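Local coordinates for protein tRNA (guanine(9)-N1)-methyltransferase (Schizosaccharomyces pombe, PDB 4JWH) that transfers a methyl group from S-adenosyl-L-methionine to N1 of guanine 9 in cytoplasmic tRNA, as a monomeric SPOUT-type enzyme, at residues T137-V142 with W264-D269. Residues are numbered along the deposited sequence; the frame is centred on the assembly and turned at random.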
loop_
_atom_site.group_PDB
_atom_site.type_symbol
_atom_site.label_atom_id
_atom_site.label_comp_id
_atom_site.label_asym_id
_atom_site.label_seq_id
_atom_site.Cartn_x
_atom_site.Cartn_y
_atom_site.Cartn_z
ATOM N N THR A 137 -10.069 3.271 -10.696
ATOM C CA THR A 137 -10.871 2.387 -11.523
ATOM C C THR A 137 -11.447 1.225 -10.702
ATOM O O THR A 137 -12.166 0.378 -11.242
ATOM C CB THR A 137 -10.048 1.814 -12.724
ATOM O OG1 THR A 137 -8.894 1.119 -12.239
ATOM C CG2 THR A 137 -9.623 2.906 -13.689
ATOM N N ALA A 138 -11.130 1.178 -9.402
ATOM C CA ALA A 138 -11.496 0.030 -8.578
ATOM C C ALA A 138 -13.018 -0.037 -8.387
ATOM O O ALA A 138 -13.696 1.006 -8.366
ATOM C CB ALA A 138 -10.810 0.113 -7.232
ATOM N N LEU A 139 -13.551 -1.238 -8.245
ATOM C CA LEU A 139 -14.969 -1.383 -7.948
ATOM C C LEU A 139 -15.294 -0.767 -6.571
ATOM O O LEU A 139 -16.364 -0.179 -6.384
ATOM C CB LEU A 139 -15.414 -2.849 -8.033
ATOM C CG LEU A 139 -16.925 -3.128 -7.908
ATOM C CD1 LEU A 139 -17.669 -2.548 -9.126
ATOM C CD2 LEU A 139 -17.255 -4.610 -7.716
ATOM N N HIS A 140 -14.352 -0.868 -5.632
ATOM C CA HIS A 140 -14.483 -0.254 -4.310
ATOM C C HIS A 140 -13.293 0.629 -3.949
ATOM O O HIS A 140 -12.393 0.186 -3.251
ATOM C CB HIS A 140 -14.674 -1.340 -3.224
ATOM C CG HIS A 140 -15.777 -2.296 -3.529
ATOM N ND1 HIS A 140 -17.108 -1.926 -3.502
ATOM C CD2 HIS A 140 -15.754 -3.586 -3.926
ATOM C CE1 HIS A 140 -17.852 -2.962 -3.840
ATOM N NE2 HIS A 140 -17.055 -3.980 -4.095
ATOM N N PRO A 141 -13.278 1.889 -4.416
ATOM C CA PRO A 141 -12.139 2.716 -4.080
ATOM C C PRO A 141 -12.062 2.931 -2.580
ATOM O O PRO A 141 -13.082 3.000 -1.922
ATOM C CB PRO A 141 -12.430 4.062 -4.761
ATOM C CG PRO A 141 -13.682 3.904 -5.499
ATOM C CD PRO A 141 -14.195 2.528 -5.378
ATOM N N VAL A 142 -10.842 3.053 -2.071
ATOM C CA VAL A 142 -10.620 3.352 -0.678
ATOM C C VAL A 142 -10.131 4.772 -0.550
ATOM O O VAL A 142 -9.926 5.450 -1.572
ATOM C CB VAL A 142 -9.554 2.386 -0.079
ATOM C CG1 VAL A 142 -10.055 0.971 -0.178
ATOM C CG2 VAL A 142 -8.211 2.524 -0.798
ATOM N N TRP A 264 -9.072 -7.840 -3.913
ATOM C CA TRP A 264 -9.737 -8.639 -2.913
ATOM C C TRP A 264 -11.072 -7.991 -2.537
ATOM O O TRP A 264 -12.073 -8.689 -2.392
ATOM C CB TRP A 264 -8.886 -8.875 -1.660
ATOM C CG TRP A 264 -9.566 -9.906 -0.774
ATOM C CD1 TRP A 264 -9.447 -11.256 -0.852
ATOM C CD2 TRP A 264 -10.504 -9.643 0.292
ATOM N NE1 TRP A 264 -10.253 -11.867 0.099
ATOM C CE2 TRP A 264 -10.903 -10.896 0.819
ATOM C CE3 TRP A 264 -11.040 -8.469 0.845
ATOM C CZ2 TRP A 264 -11.826 -11.012 1.877
ATOM C CZ3 TRP A 264 -11.952 -8.577 1.889
ATOM C CH2 TRP A 264 -12.335 -9.842 2.401
ATOM N N LEU A 265 -11.093 -6.673 -2.365
ATOM C CA LEU A 265 -12.368 -5.988 -2.113
ATOM C C LEU A 265 -13.421 -6.370 -3.160
ATOM O O LEU A 265 -14.565 -6.690 -2.819
ATOM C CB LEU A 265 -12.178 -4.477 -2.040
ATOM C CG LEU A 265 -11.274 -4.054 -0.887
ATOM C CD1 LEU A 265 -10.999 -2.566 -0.930
ATOM C CD2 LEU A 265 -11.863 -4.487 0.479
ATOM N N GLU A 266 -13.021 -6.356 -4.431
ATOM C CA GLU A 266 -13.920 -6.729 -5.514
ATOM C C GLU A 266 -14.329 -8.206 -5.489
ATOM O O GLU A 266 -15.521 -8.528 -5.514
ATOM C CB GLU A 266 -13.275 -6.402 -6.859
ATOM C CG GLU A 266 -14.119 -6.908 -8.015
ATOM C CD GLU A 266 -13.811 -6.251 -9.357
ATOM O OE1 GLU A 266 -13.114 -5.215 -9.405
ATOM O OE2 GLU A 266 -14.313 -6.789 -10.365
ATOM N N TYR A 267 -13.345 -9.101 -5.463
ATOM C CA TYR A 267 -13.638 -10.520 -5.666
ATOM C C TYR A 267 -13.899 -11.253 -4.356
ATOM O O TYR A 267 -14.628 -12.245 -4.339
ATOM C CB TYR A 267 -12.481 -11.222 -6.415
ATOM C CG TYR A 267 -12.116 -10.643 -7.766
ATOM C CD1 TYR A 267 -13.102 -10.278 -8.692
ATOM C CD2 TYR A 267 -10.781 -10.474 -8.134
ATOM C CE1 TYR A 267 -12.753 -9.745 -9.975
ATOM C CE2 TYR A 267 -10.425 -9.946 -9.401
ATOM C CZ TYR A 267 -11.413 -9.576 -10.302
ATOM O OH TYR A 267 -11.054 -9.074 -11.547
ATOM N N ARG A 268 -13.297 -10.761 -3.269
ATOM C CA ARG A 268 -13.259 -11.476 -1.970
ATOM C C ARG A 268 -12.684 -12.903 -2.031
ATOM O O ARG A 268 -13.091 -13.813 -1.272
ATOM C CB ARG A 268 -14.600 -11.372 -1.241
ATOM C CG ARG A 268 -14.917 -9.927 -0.823
ATOM C CD ARG A 268 -16.260 -9.822 -0.140
ATOM N NE ARG A 268 -16.201 -10.300 1.239
ATOM C CZ ARG A 268 -15.935 -9.524 2.295
ATOM N NH1 ARG A 268 -15.703 -8.219 2.134
ATOM N NH2 ARG A 268 -15.889 -10.060 3.517
ATOM N N ASP A 269 -11.686 -13.052 -2.903
ATOM C CA ASP A 269 -11.085 -14.321 -3.297
ATOM C C ASP A 269 -9.605 -13.981 -3.497
ATOM O O ASP A 269 -9.251 -13.187 -4.395
ATOM C CB ASP A 269 -11.791 -14.742 -4.608
ATOM C CG ASP A 269 -11.208 -16.007 -5.257
ATOM O OD1 ASP A 269 -11.904 -16.562 -6.145
ATOM O OD2 ASP A 269 -10.097 -16.448 -4.910
HETATM O O HOH W 1 -17.233 -6.719 -4.763
#
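Leu139 meets Glu266 with its side chain crossing the glutamate chain at about a right angle: CB of Leu139 lies 3.6 Å from OE1 of Glu266, and CD2 of Leu139 rests 3.9 Å from CG of Glu266. With CG anti to the backbone N (chi1 174°), the extended Glu266 chain reaches across the leucine and carries OE1 to a salt bridge with Arg93. An alanine at Glu266 would probably leave Arg93 without this carboxylate mate and one flank of Leu139 without its cover. His140 turns its ring to the last turn of helix 254-267, where CD2 of His140 approaches the carbonyl O of Leu265 obliquely at 3.5 Å. The contact thus joins the loop between helix 118-137 and strand 143-147 of the parallel SPOUT sheet to the C-terminal end of helix 254-267. No direct hydrogen bond spans the two segments; instead, a water in the ring plane lies 2.8 Å from NE2 of His140 and donates to O of Glu266 at 2.6 Å. At the other ring nitrogen, ND1 hydrogen-bonds to the carbonyl O of Val100, so both nitrogens help fix the ring's rotation. Farther along, buried Val142 sets CG1 3.7 Å from CD1 of Leu265, an apolar contact; the Leu265 side chain also packs on Ile104.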